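Local coordinates for 4-hydroxy-3-methylbut-2-enyl diphosphate reductase (Aquifex aeolicus, PDB 3DNF), which catalyses the last step of the non-mevalonate isoprenoid pathway, using an iron-sulfur cluster to reduce hydroxymethylbutenyl diphosphate to isopentenyl and dimethylallyl diphosphate, at residues 11-14 with 15-18; 97-100 with 101-105; 121-125 with 126-130; 165-168 with 169-173; 194-197 with 198-201. All coordinates share one frame; numbering follows the deposited sequence.

Interaction 1. Residues 11-14 with 15-18. With F3S (Fe3-s4 cluster), chain E.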
# COMPACT_ATOMS: atom_id res chain seq x y z
N GLY B 11 -27.96 -9.48 9.69
CA GLY B 11 -28.45 -8.36 10.48
C GLY B 11 -27.34 -7.56 11.10
O GLY B 11 -26.25 -7.42 10.51
N PHE B 12 -27.62 -7.02 12.30
CA PHE B 12 -26.74 -6.05 12.99
C PHE B 12 -25.36 -6.65 13.23
O PHE B 12 -25.22 -7.81 13.63
CB PHE B 12 -27.27 -5.67 14.40
CG PHE B 12 -28.53 -4.84 14.44
CD1 PHE B 12 -29.07 -4.26 13.29
CD2 PHE B 12 -29.16 -4.60 15.67
CE1 PHE B 12 -30.23 -3.49 13.36
CE2 PHE B 12 -30.30 -3.83 15.75
CZ PHE B 12 -30.84 -3.27 14.60
N CYS B 13 -24.35 -5.83 13.01
CA CYS B 13 -23.00 -6.14 13.41
C CYS B 13 -22.84 -6.07 14.93
O CYS B 13 -23.71 -5.54 15.66
CB CYS B 13 -22.05 -5.14 12.80
SG CYS B 13 -22.52 -3.53 13.37
N PHE B 14 -21.70 -6.54 15.40
CA PHE B 14 -21.39 -6.52 16.82
C PHE B 14 -21.63 -5.15 17.49
O PHE B 14 -22.32 -5.04 18.52
CB PHE B 14 -19.94 -6.94 17.00
CG PHE B 14 -19.42 -6.69 18.38
CD1 PHE B 14 -19.75 -7.55 19.42
CD2 PHE B 14 -18.61 -5.58 18.64
CE1 PHE B 14 -19.28 -7.30 20.72
CE2 PHE B 14 -18.13 -5.32 19.92
CZ PHE B 14 -18.46 -6.16 20.96
N GLY B 15 -21.06 -4.10 16.92
CA GLY B 15 -21.15 -2.76 17.49
C GLY B 15 -22.56 -2.22 17.57
O GLY B 15 -22.92 -1.60 18.53
N VAL B 16 -23.37 -2.45 16.55
CA VAL B 16 -24.74 -1.91 16.59
C VAL B 16 -25.60 -2.69 17.60
O VAL B 16 -26.39 -2.12 18.34
CB VAL B 16 -25.36 -1.86 15.16
CG1 VAL B 16 -26.87 -1.65 15.23
CG2 VAL B 16 -24.69 -0.77 14.34
N LYS B 17 -25.44 -4.01 17.60
CA LYS B 17 -26.10 -4.87 18.57
C LYS B 17 -25.77 -4.37 19.98
O LYS B 17 -26.66 -4.21 20.80
CB LYS B 17 -25.60 -6.31 18.43
CG LYS B 17 -26.32 -7.16 17.44
CD LYS B 17 -25.90 -8.61 17.65
CE LYS B 17 -27.04 -9.58 17.33
NZ LYS B 17 -26.75 -10.39 16.12
N ARG B 18 -24.50 -4.11 20.23
CA ARG B 18 -24.00 -3.64 21.52
C ARG B 18 -24.61 -2.26 21.86
O ARG B 18 -25.08 -2.05 23.00
CB ARG B 18 -22.47 -3.55 21.48
CG ARG B 18 -21.84 -2.86 22.66
CD ARG B 18 -20.33 -2.97 22.58
NE ARG B 18 -19.70 -2.33 23.74
CZ ARG B 18 -19.41 -1.04 23.84
NH1 ARG B 18 -19.71 -0.20 22.85
NH2 ARG B 18 -18.81 -0.59 24.94
FE1 F3S E . -17.96 -3.13 12.47
FE3 F3S E . -18.45 -1.79 14.78
FE4 F3S E . -20.19 -2.53 13.20
S1 F3S E . -16.93 -1.24 13.17
S2 F3S E . -19.77 -2.92 11.10
S3 F3S E . -19.00 -3.95 14.33
S4 F3S E . -20.52 -0.82 14.51
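Cys13 meets Val16 at the start of helix 14-26, and the same thiolate sulfur holds the iron-sulfur cluster. Cys13 SG binds iron FE4 of the cluster at 2.5 Å. It also accepts a hydrogen bond from Val16 N at 3.5 Å, with an N-H...S angle of 159°. Cys13 is thus both cluster ligand and N-cap. Its SG sits between the backbone N and the carbonyl carbon (chi1 60°), which turns the sulfur back over the first turn. Val16 CG2 packs against the same sulfur, 3.6 Å from SG.

The cluster also lies against the backbone of this turn. Gly15 N is 3.3 Å from cluster sulfur S3, and a side chain at Gly15 would collide with S4. Behind the cap, Lys17 N bonds Cys13 O at 3.0 Å, nearly straight. Arg18 N reaches Phe14 O in the next helical bond.

On the far side of Val16, its CG1 stands over one face of the Phe12 ring, 3.8 Å from the centroid, a CH-pi contact. Lys17 CG lies 3.5 Å from Phe12 CB, at the ring edge. Ile41 touches both Phe12 and Val16.

A serine in place of Cys13 would probably weaken the hold on FE4, since its harder, shorter-bonded oxygen is a poorer match for the iron. The N-H donated to the sulfur and the nearby helix N-terminus would be expected to draw charge from the thiolate, and so could tune the cluster's redox potential.

Interaction 2. Residues 97-100 with 101-105. With F3S (Fe3-s4 cluster), chain E.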
# COMPACT_ATOMS: atom_id res chain seq x y z
N PRO B 97 -16.32 -0.56 19.84
CA PRO B 97 -14.92 -0.83 20.22
C PRO B 97 -14.00 -0.73 18.99
O PRO B 97 -12.87 -0.26 19.11
CB PRO B 97 -14.98 -2.25 20.78
CG PRO B 97 -16.37 -2.29 21.39
CD PRO B 97 -17.21 -1.64 20.34
N TYR B 98 -14.49 -1.10 17.81
CA TYR B 98 -13.64 -1.05 16.59
C TYR B 98 -13.46 0.36 16.06
O TYR B 98 -12.47 0.67 15.43
CB TYR B 98 -14.13 -1.99 15.50
CG TYR B 98 -14.28 -3.39 16.06
CD1 TYR B 98 -13.32 -3.93 16.91
CD2 TYR B 98 -15.41 -4.16 15.78
CE1 TYR B 98 -13.46 -5.20 17.46
CE2 TYR B 98 -15.56 -5.44 16.31
CZ TYR B 98 -14.58 -5.94 17.16
OH TYR B 98 -14.70 -7.21 17.70
N VAL B 99 -14.43 1.22 16.32
CA VAL B 99 -14.31 2.64 16.01
C VAL B 99 -13.36 3.27 17.00
O VAL B 99 -12.50 4.06 16.62
CB VAL B 99 -15.72 3.35 15.97
CG1 VAL B 99 -15.59 4.88 15.91
CG2 VAL B 99 -16.55 2.87 14.74
N LYS B 100 -13.50 2.94 18.28
CA LYS B 100 -12.53 3.38 19.27
C LYS B 100 -11.09 2.99 18.93
O LYS B 100 -10.16 3.73 19.21
CB LYS B 100 -12.85 2.87 20.67
CG LYS B 100 -14.11 3.50 21.36
CD LYS B 100 -14.14 5.06 21.38
CE LYS B 100 -12.90 5.66 21.99
NZ LYS B 100 -12.97 7.13 21.94
N ALA B 101 -10.92 1.84 18.29
CA ALA B 101 -9.58 1.45 17.84
C ALA B 101 -9.01 2.40 16.76
O ALA B 101 -7.79 2.56 16.66
CB ALA B 101 -9.59 0.02 17.35
N VAL B 102 -9.86 2.95 15.90
CA VAL B 102 -9.40 3.97 14.94
C VAL B 102 -8.95 5.20 15.70
O VAL B 102 -7.92 5.82 15.36
CB VAL B 102 -10.47 4.34 13.90
CG1 VAL B 102 -9.88 5.24 12.82
CG2 VAL B 102 -11.12 3.10 13.29
N HIS B 103 -9.75 5.64 16.68
CA HIS B 103 -9.35 6.79 17.52
C HIS B 103 -7.96 6.57 18.16
O HIS B 103 -7.09 7.49 18.18
CB HIS B 103 -10.36 6.96 18.64
CG HIS B 103 -11.74 7.27 18.19
ND1 HIS B 103 -12.79 7.38 19.07
CD2 HIS B 103 -12.25 7.51 16.96
CE1 HIS B 103 -13.90 7.67 18.40
NE2 HIS B 103 -13.59 7.77 17.12
N GLU B 104 -7.76 5.37 18.70
CA GLU B 104 -6.49 4.98 19.31
C GLU B 104 -5.36 5.02 18.28
O GLU B 104 -4.28 5.54 18.56
CB GLU B 104 -6.61 3.59 19.95
CG GLU B 104 -7.50 3.60 21.21
CD GLU B 104 -8.00 2.20 21.62
OE1 GLU B 104 -7.36 1.18 21.25
OE2 GLU B 104 -9.05 2.12 22.33
N ALA B 105 -5.64 4.52 17.08
CA ALA B 105 -4.63 4.34 16.03
C ALA B 105 -4.15 5.69 15.54
O ALA B 105 -2.94 5.89 15.30
CB ALA B 105 -5.19 3.56 14.87
FE1 F3S E . -17.96 -3.13 12.47
FE3 F3S E . -18.45 -1.79 14.78
FE4 F3S E . -20.19 -2.53 13.20
S1 F3S E . -16.93 -1.24 13.17
S2 F3S E . -19.77 -2.92 11.10
S3 F3S E . -19.00 -3.95 14.33
S4 F3S E . -20.52 -0.82 14.51
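The first two turns of helix 97-111 follow cluster ligand Cys96 directly, and here Lys100 folds back on His103 while Tyr98 faces the iron-sulfur cluster. Lys100 NZ donates to His103 ND1 at 2.9 Å. The ammonium comes in at the ring edge, only 1° out of the imidazole plane, so it meets the ring nitrogen head-on. Two bends in the lysine chain make this possible (chi2 -52°, chi3 -54°). They curl the chain back so that NZ reaches the ring plane while CD and CE stay to one side of it, with Lys100 CE 3.4 Å from His103 ND1.

The imidazole also meets the helix itself. Val99 O lies over one ring face, nearest to His103 CD2 at 3.5 Å. Val99 CG1 touches His103 NE2 at 3.7 Å. The ring also stacks with Tyr133 of helix 125-136.

Backbone bonds tie the turns together. Ala101 N bonds Pro97 O, His103 N bonds Val99 O and Glu104 N bonds Lys100 O. The bond from Val102 N to Tyr98 O is weak, and so is a second from the same N to Val99 O.

At the front of the helix, Tyr98 CB lies 3.7 Å from cluster sulfur S1. The tyrosine ring presents its edge to sulfur S3, with CD2 3.9 Å away. This is packing of an aromatic edge on sulfide, and the metal ligand is the neighbouring Cys96.

As ND1 accepts from the lysine, it carries no proton in this bond. A neutral imidazole, protonated on NE2, is therefore likely, and the nearby ammonium would be expected to disfavour a second proton.

Interaction 3. Residues 121-125 with 126-130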
# COMPACT_ATOMS: atom_id res chain seq x y z
N GLU B 121 -15.05 8.42 4.04
CA GLU B 121 -15.98 9.44 3.57
C GLU B 121 -15.91 10.71 4.43
O GLU B 121 -16.23 10.68 5.63
CB GLU B 121 -17.40 8.85 3.56
CG GLU B 121 -18.44 9.84 3.02
CD GLU B 121 -19.89 9.32 3.08
OE1 GLU B 121 -20.17 8.26 3.69
OE2 GLU B 121 -20.76 10.04 2.53
N LYS B 122 -15.47 11.82 3.83
CA LYS B 122 -15.24 13.09 4.57
C LYS B 122 -16.36 13.51 5.52
O LYS B 122 -16.12 13.79 6.70
CB LYS B 122 -14.92 14.24 3.62
CG LYS B 122 -13.58 14.07 2.90
CD LYS B 122 -13.28 15.21 1.97
CE LYS B 122 -11.95 14.95 1.29
NZ LYS B 122 -11.58 16.03 0.36
N ASN B 123 -17.59 13.51 5.03
CA ASN B 123 -18.70 13.99 5.85
C ASN B 123 -19.36 12.92 6.72
O ASN B 123 -20.40 13.16 7.35
CB ASN B 123 -19.75 14.70 4.98
CG ASN B 123 -20.50 15.81 5.74
OD1 ASN B 123 -19.93 16.52 6.58
ND2 ASN B 123 -21.79 15.96 5.43
N HIS B 124 -18.76 11.73 6.78
CA HIS B 124 -19.40 10.69 7.57
C HIS B 124 -19.14 10.93 9.04
O HIS B 124 -18.02 11.27 9.40
CB HIS B 124 -18.92 9.28 7.18
CG HIS B 124 -19.67 8.19 7.87
ND1 HIS B 124 -20.63 7.43 7.24
CD2 HIS B 124 -19.62 7.75 9.15
CE1 HIS B 124 -21.14 6.56 8.10
NE2 HIS B 124 -20.54 6.73 9.26
N PRO B 125 -20.17 10.75 9.90
CA PRO B 125 -19.95 10.95 11.36
C PRO B 125 -18.77 10.18 12.00
O PRO B 125 -18.11 10.69 12.93
CB PRO B 125 -21.29 10.53 11.97
CG PRO B 125 -22.30 10.71 10.85
CD PRO B 125 -21.56 10.35 9.60
N GLU B 126 -18.48 8.96 11.55
CA GLU B 126 -17.35 8.20 12.09
C GLU B 126 -16.03 8.96 11.80
O GLU B 126 -15.18 9.11 12.68
CB GLU B 126 -17.27 6.78 11.55
CG GLU B 126 -16.22 5.97 12.29
CD GLU B 126 -15.85 4.71 11.51
OE1 GLU B 126 -16.78 3.89 11.29
OE2 GLU B 126 -14.65 4.57 11.14
N VAL B 127 -15.93 9.45 10.59
CA VAL B 127 -14.77 10.18 10.13
C VAL B 127 -14.61 11.51 10.88
O VAL B 127 -13.53 11.83 11.34
CB VAL B 127 -14.80 10.29 8.55
CG1 VAL B 127 -13.69 11.22 8.04
CG2 VAL B 127 -14.66 8.90 7.93
N ILE B 128 -15.68 12.27 11.03
CA ILE B 128 -15.67 13.50 11.80
C ILE B 128 -15.19 13.21 13.23
O ILE B 128 -14.39 13.98 13.79
CB ILE B 128 -17.09 14.12 11.81
CG1 ILE B 128 -17.42 14.59 10.39
CG2 ILE B 128 -17.22 15.28 12.81
CD1 ILE B 128 -18.86 15.00 10.18
N GLY B 129 -15.69 12.14 13.83
CA GLY B 129 -15.27 11.84 15.21
C GLY B 129 -13.77 11.55 15.29
O GLY B 129 -13.06 12.10 16.14
N THR B 130 -13.27 10.72 14.38
CA THR B 130 -11.87 10.36 14.34
C THR B 130 -10.97 11.58 14.11
O THR B 130 -9.94 11.69 14.75
CB THR B 130 -11.65 9.32 13.26
OG1 THR B 130 -12.36 8.15 13.63
CG2 THR B 130 -10.18 8.95 13.15
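His124 occupies the N-cap position of helix 125-136, and its imidazole lies against the first turn at Glu126. The helix follows a type I beta turn, Glu121 to His124, which comes after strand 115-119.

Backbone hydrogen bonds start the helix. His124 N closes the turn on Glu121 O at 3.0 Å. Ile128 N then bonds His124 O at 3.0 Å, and Gly129 N bonds Pro125 O.

Edge and face contacts place the imidazole. His124 CG is opposite its own backbone N (chi1 -174°), which lays the ring along the start of the helix. Its CD2 edge points at Glu126 N, and His124 CD2 is 3.5 Å from Glu126 CB. Pro125 CD rests over one ring face. The ring and the Glu126 carboxylate are turned steeply against each other, their planes 76° apart.

Van der Waals contacts set aliphatic carbons against carbonyl oxygens of the beta turn. Val127 CG2 meets Glu121 O at 3.3 Å. Ile128 CD1 reaches Asn123 O at 3.7 Å, and this side chain runs beside that of Asn123.

Two of these residues are predicted to act in the active site. His124 is predicted to bind the substrate, and Glu126 is the predicted proton donor. Pro125 touches His74, another predicted ligand of the substrate. An alanine at His124 would probably leave Pro125 CD and Glu126 CB without their ring partner, and would take away a predicted substrate ligand.

The glutamate end points away from this turn, and there Glu126 OE1 and Thr165 OG1 share a hydrogen bond.

Interaction 4. Residues 165-168 with 169-173. With F3S (Fe3-s4 cluster), chain E.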
# COMPACT_ATOMS: atom_id res chain seq x y z
N THR B 165 -14.04 2.37 9.41
CA THR B 165 -14.33 0.93 9.65
C THR B 165 -15.05 0.24 8.48
O THR B 165 -14.82 -0.95 8.21
CB THR B 165 -15.14 0.69 10.94
OG1 THR B 165 -16.42 1.37 10.88
CG2 THR B 165 -14.32 1.15 12.21
N THR B 166 -15.91 1.00 7.81
CA THR B 166 -16.70 0.51 6.66
C THR B 166 -16.07 0.79 5.30
O THR B 166 -16.70 0.57 4.27
CB THR B 166 -18.11 1.11 6.69
OG1 THR B 166 -17.99 2.53 6.74
CG2 THR B 166 -18.84 0.63 7.92
N GLN B 167 -14.82 1.26 5.28
CA GLN B 167 -14.13 1.53 4.00
C GLN B 167 -14.02 0.25 3.16
O GLN B 167 -13.64 -0.80 3.65
CB GLN B 167 -12.74 2.14 4.27
CG GLN B 167 -11.88 2.31 3.01
CD GLN B 167 -12.50 3.24 2.02
OE1 GLN B 167 -12.95 4.34 2.37
NE2 GLN B 167 -12.56 2.81 0.76
N ASN B 168 -14.33 0.35 1.88
CA ASN B 168 -14.11 -0.78 1.00
C ASN B 168 -12.62 -1.07 0.81
O ASN B 168 -11.77 -0.15 0.77
CB ASN B 168 -14.86 -0.65 -0.34
CG ASN B 168 -14.09 0.14 -1.38
OD1 ASN B 168 -13.16 -0.36 -2.01
ND2 ASN B 168 -14.51 1.38 -1.60
N GLU B 169 -12.31 -2.35 0.75
CA GLU B 169 -10.92 -2.84 0.71
C GLU B 169 -10.22 -2.49 -0.58
O GLU B 169 -9.02 -2.20 -0.59
CB GLU B 169 -10.88 -4.35 0.88
CG GLU B 169 -11.28 -4.86 2.28
CD GLU B 169 -10.93 -6.33 2.46
OE1 GLU B 169 -10.87 -7.07 1.46
OE2 GLU B 169 -10.71 -6.77 3.60
N GLU B 170 -10.95 -2.52 -1.70
CA GLU B 170 -10.33 -2.20 -2.97
C GLU B 170 -9.70 -0.82 -3.04
O GLU B 170 -8.57 -0.67 -3.50
CB GLU B 170 -11.33 -2.38 -4.11
CG GLU B 170 -11.05 -3.61 -4.93
CD GLU B 170 -11.75 -3.58 -6.28
OE1 GLU B 170 -12.90 -3.09 -6.34
OE2 GLU B 170 -11.15 -4.05 -7.27
N PHE B 171 -10.42 0.18 -2.56
CA PHE B 171 -9.84 1.54 -2.53
C PHE B 171 -8.73 1.71 -1.50
O PHE B 171 -7.72 2.35 -1.75
CB PHE B 171 -10.93 2.61 -2.40
CG PHE B 171 -10.39 4.00 -2.49
CD1 PHE B 171 -9.76 4.45 -3.65
CD2 PHE B 171 -10.51 4.86 -1.41
CE1 PHE B 171 -9.24 5.74 -3.73
CE2 PHE B 171 -10.00 6.16 -1.47
CZ PHE B 171 -9.37 6.60 -2.64
N PHE B 172 -8.91 1.06 -0.36
CA PHE B 172 -7.89 1.14 0.68
C PHE B 172 -6.58 0.55 0.16
O PHE B 172 -5.53 1.14 0.33
CB PHE B 172 -8.36 0.34 1.86
CG PHE B 172 -7.46 0.49 3.05
CD1 PHE B 172 -7.37 1.72 3.72
CD2 PHE B 172 -6.66 -0.59 3.47
CE1 PHE B 172 -6.55 1.87 4.80
CE2 PHE B 172 -5.84 -0.46 4.58
CZ PHE B 172 -5.77 0.79 5.23
N LYS B 173 -6.66 -0.59 -0.53
CA LYS B 173 -5.49 -1.26 -1.11
C LYS B 173 -4.76 -0.34 -2.12
O LYS B 173 -3.53 -0.26 -2.12
CB LYS B 173 -5.90 -2.61 -1.73
CG LYS B 173 -4.82 -3.24 -2.57
CD LYS B 173 -5.24 -4.59 -3.08
CE LYS B 173 -4.14 -5.16 -3.95
NZ LYS B 173 -4.60 -6.43 -4.55
FE1 F3S E . -17.96 -3.13 12.47
FE3 F3S E . -18.45 -1.79 14.78
FE4 F3S E . -20.19 -2.53 13.20
S1 F3S E . -16.93 -1.24 13.17
S2 F3S E . -19.77 -2.92 11.10
S3 F3S E . -19.00 -3.95 14.33
S4 F3S E . -20.52 -0.82 14.51
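Asn168 ends an irregular segment, 165-168, and the chain passes from it straight into helix 169-182. The first helical backbone bond, from Phe172 N to Asn168 O, is weak at 3.3 Å. Within the helix, Lys173 N bonds Glu169 O at 2.9 Å.

The stronger hold across the junction comes from a side chain. Asn168 OD1 accepts from Phe171 N at 2.8 Å, with an N-H...O angle of 166°. The donor is tilted 33° out of the plane of the side-chain carbonyl. Asn168 CG sits between its backbone N and carbonyl carbon (chi1 86°), and this folds the amide over the open end of the helix. Glu170 CB also packs on Asn168 OD1, at 3.4 Å.

Gln167 adds a second bond. Its NE2 donates to Asn168 O at 3.1 Å, in the carbonyl plane and on a lone pair. Asn168 O thus takes one bond from Gln167 and a weak one from Phe172. The bend in the Gln167 chain carries the amide over to this carbonyl. There Gln167 NE2 also lies at the edge of the Phe171 ring, 3.6 Å from CD2.

Both ends of the contact have partners further out. Thr165 CB is 3.4 Å from cluster sulfur S1. Lys173 forms salt bridges with Glu174 and Glu178 of the second subunit, and Phe172 packs on Leu181 of that subunit.

The arrangement is a classic asparagine N-cap. It opens a helix whose first turn already touches the second subunit, at the end of a loop that starts at the cluster.

Interaction 5. Residues 194-197 with 198-201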
# COMPACT_ATOMS: atom_id res chain seq x y z
N ASN B 194 -14.39 -6.39 9.63
CA ASN B 194 -14.79 -7.50 8.74
C ASN B 194 -16.29 -7.83 8.74
O ASN B 194 -16.71 -8.77 8.03
CB ASN B 194 -13.97 -8.79 9.02
CG ASN B 194 -14.17 -9.34 10.44
OD1 ASN B 194 -15.00 -8.86 11.23
ND2 ASN B 194 -13.39 -10.35 10.78
N ALA B 195 -17.10 -7.09 9.50
CA ALA B 195 -18.54 -7.41 9.64
C ALA B 195 -19.25 -7.54 8.29
O ALA B 195 -20.09 -8.45 8.11
CB ALA B 195 -19.27 -6.40 10.50
N THR B 196 -18.94 -6.66 7.34
CA THR B 196 -19.60 -6.71 6.02
C THR B 196 -19.16 -7.93 5.20
O THR B 196 -19.99 -8.58 4.56
CB THR B 196 -19.42 -5.42 5.20
OG1 THR B 196 -20.00 -4.33 5.93
CG2 THR B 196 -20.13 -5.53 3.85
N SER B 197 -17.86 -8.22 5.23
CA SER B 197 -17.28 -9.39 4.57
C SER B 197 -17.89 -10.69 5.10
O SER B 197 -18.31 -11.55 4.32
CB SER B 197 -15.76 -9.40 4.74
OG SER B 197 -15.16 -10.40 3.95
N LEU B 198 -17.94 -10.84 6.43
CA LEU B 198 -18.51 -12.03 7.06
C LEU B 198 -19.96 -12.25 6.59
O LEU B 198 -20.32 -13.34 6.16
CB LEU B 198 -18.45 -11.94 8.59
CG LEU B 198 -17.12 -11.93 9.36
CD1 LEU B 198 -17.35 -11.48 10.80
CD2 LEU B 198 -16.43 -13.28 9.34
N ARG B 199 -20.77 -11.20 6.69
CA ARG B 199 -22.17 -11.23 6.25
C ARG B 199 -22.31 -11.69 4.79
O ARG B 199 -23.14 -12.57 4.49
CB ARG B 199 -22.82 -9.86 6.48
CG ARG B 199 -24.31 -9.90 6.68
CD ARG B 199 -24.92 -8.50 6.78
NE ARG B 199 -24.74 -7.85 8.09
CZ ARG B 199 -23.95 -6.80 8.29
NH1 ARG B 199 -23.27 -6.29 7.29
NH2 ARG B 199 -23.83 -6.25 9.50
N GLN B 200 -21.48 -11.15 3.91
CA GLN B 200 -21.49 -11.52 2.49
C GLN B 200 -21.03 -12.96 2.22
O GLN B 200 -21.65 -13.67 1.42
CB GLN B 200 -20.67 -10.52 1.66
CG GLN B 200 -21.28 -9.12 1.62
CD GLN B 200 -20.42 -8.08 0.95
OE1 GLN B 200 -19.27 -8.34 0.59
NE2 GLN B 200 -20.97 -6.89 0.78
N GLU B 201 -19.96 -13.40 2.88
CA GLU B 201 -19.43 -14.76 2.68
C GLU B 201 -20.35 -15.84 3.23
O GLU B 201 -20.40 -16.96 2.71
CB GLU B 201 -18.03 -14.90 3.30
CG GLU B 201 -16.97 -13.94 2.73
CD GLU B 201 -16.89 -13.93 1.20
OE1 GLU B 201 -17.00 -15.00 0.57
OE2 GLU B 201 -16.69 -12.84 0.63
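Leu198 buries most against the preceding turn, and it does so by crossing the side chain of Asn194 at a slant. Leu198 CD1 is 3.5 Å from Asn194 OD1 and also touches CG of that amide. Asn194 CG sits between its backbone N and carbonyl carbon (chi1 62°), which brings the amide beside the leucine. Between the two backbones, Leu198 N bonds Asn194 O at 2.9 Å, almost straight at 174°.

Ser197 comes next. Its carbonyl O accepts from Glu201 N at 2.9 Å, and Glu201 CG rests 3.2 Å from the same Ser197 O. The Glu201 chain bends at chi2 (-50°), and its carboxylate has Lys204 as salt-bridge partner.

These turns form the start of helix 195-206, which begins two positions on from cluster ligand Cys193, with Asn194 between. Ala195 belongs to the cluster pocket and packs on Cys13. One side of these turns faces helix 222-234, where Asn223, a predicted substrate ligand, touches both Thr196 and Gln200.

Thr196 packs alongside Gln200, and the two side chains point the same way. The methyl, Thr196 CG2, meets Gln200 NE2 at 3.5 Å. Gln200 N bonds Thr196 O at 3.0 Å, and Gln200 CG leans on that oxygen too.

Arg199 turns back along the helix. Arg199 N bonds Ala195 O at 3.2 Å, and the same carbonyl lies over one face of its guanidinium, off centre. A bend at chi3 turns the guanidinium back toward the start of the helix, where NH2 hydrogen-bonds Gly11 O.

How the interactions relate
Along the chain the interactions come in order 1 to 5. Each lies at the N-terminal end of a helix: 14-26, 97-111, 125-136, 169-182 and 195-206. Interactions 3 and 4 follow strands 115-119 and 158-163, neighbours in one parallel sheet. The centres lie about 13 to 22 Å apart, with interactions 3 and 5 on opposite sides of the chain's centre. Phe14 packs on Pro97 and Tyr98, joining interactions 1 and 2, and Cys13 packs on Ala195 of interaction 5. Val99 and Val102 touch Thr165, linking interactions 2 and 4. The helix starts, or the loops leading into them, thus gather round one central iron-sulfur cluster and the predicted substrate site.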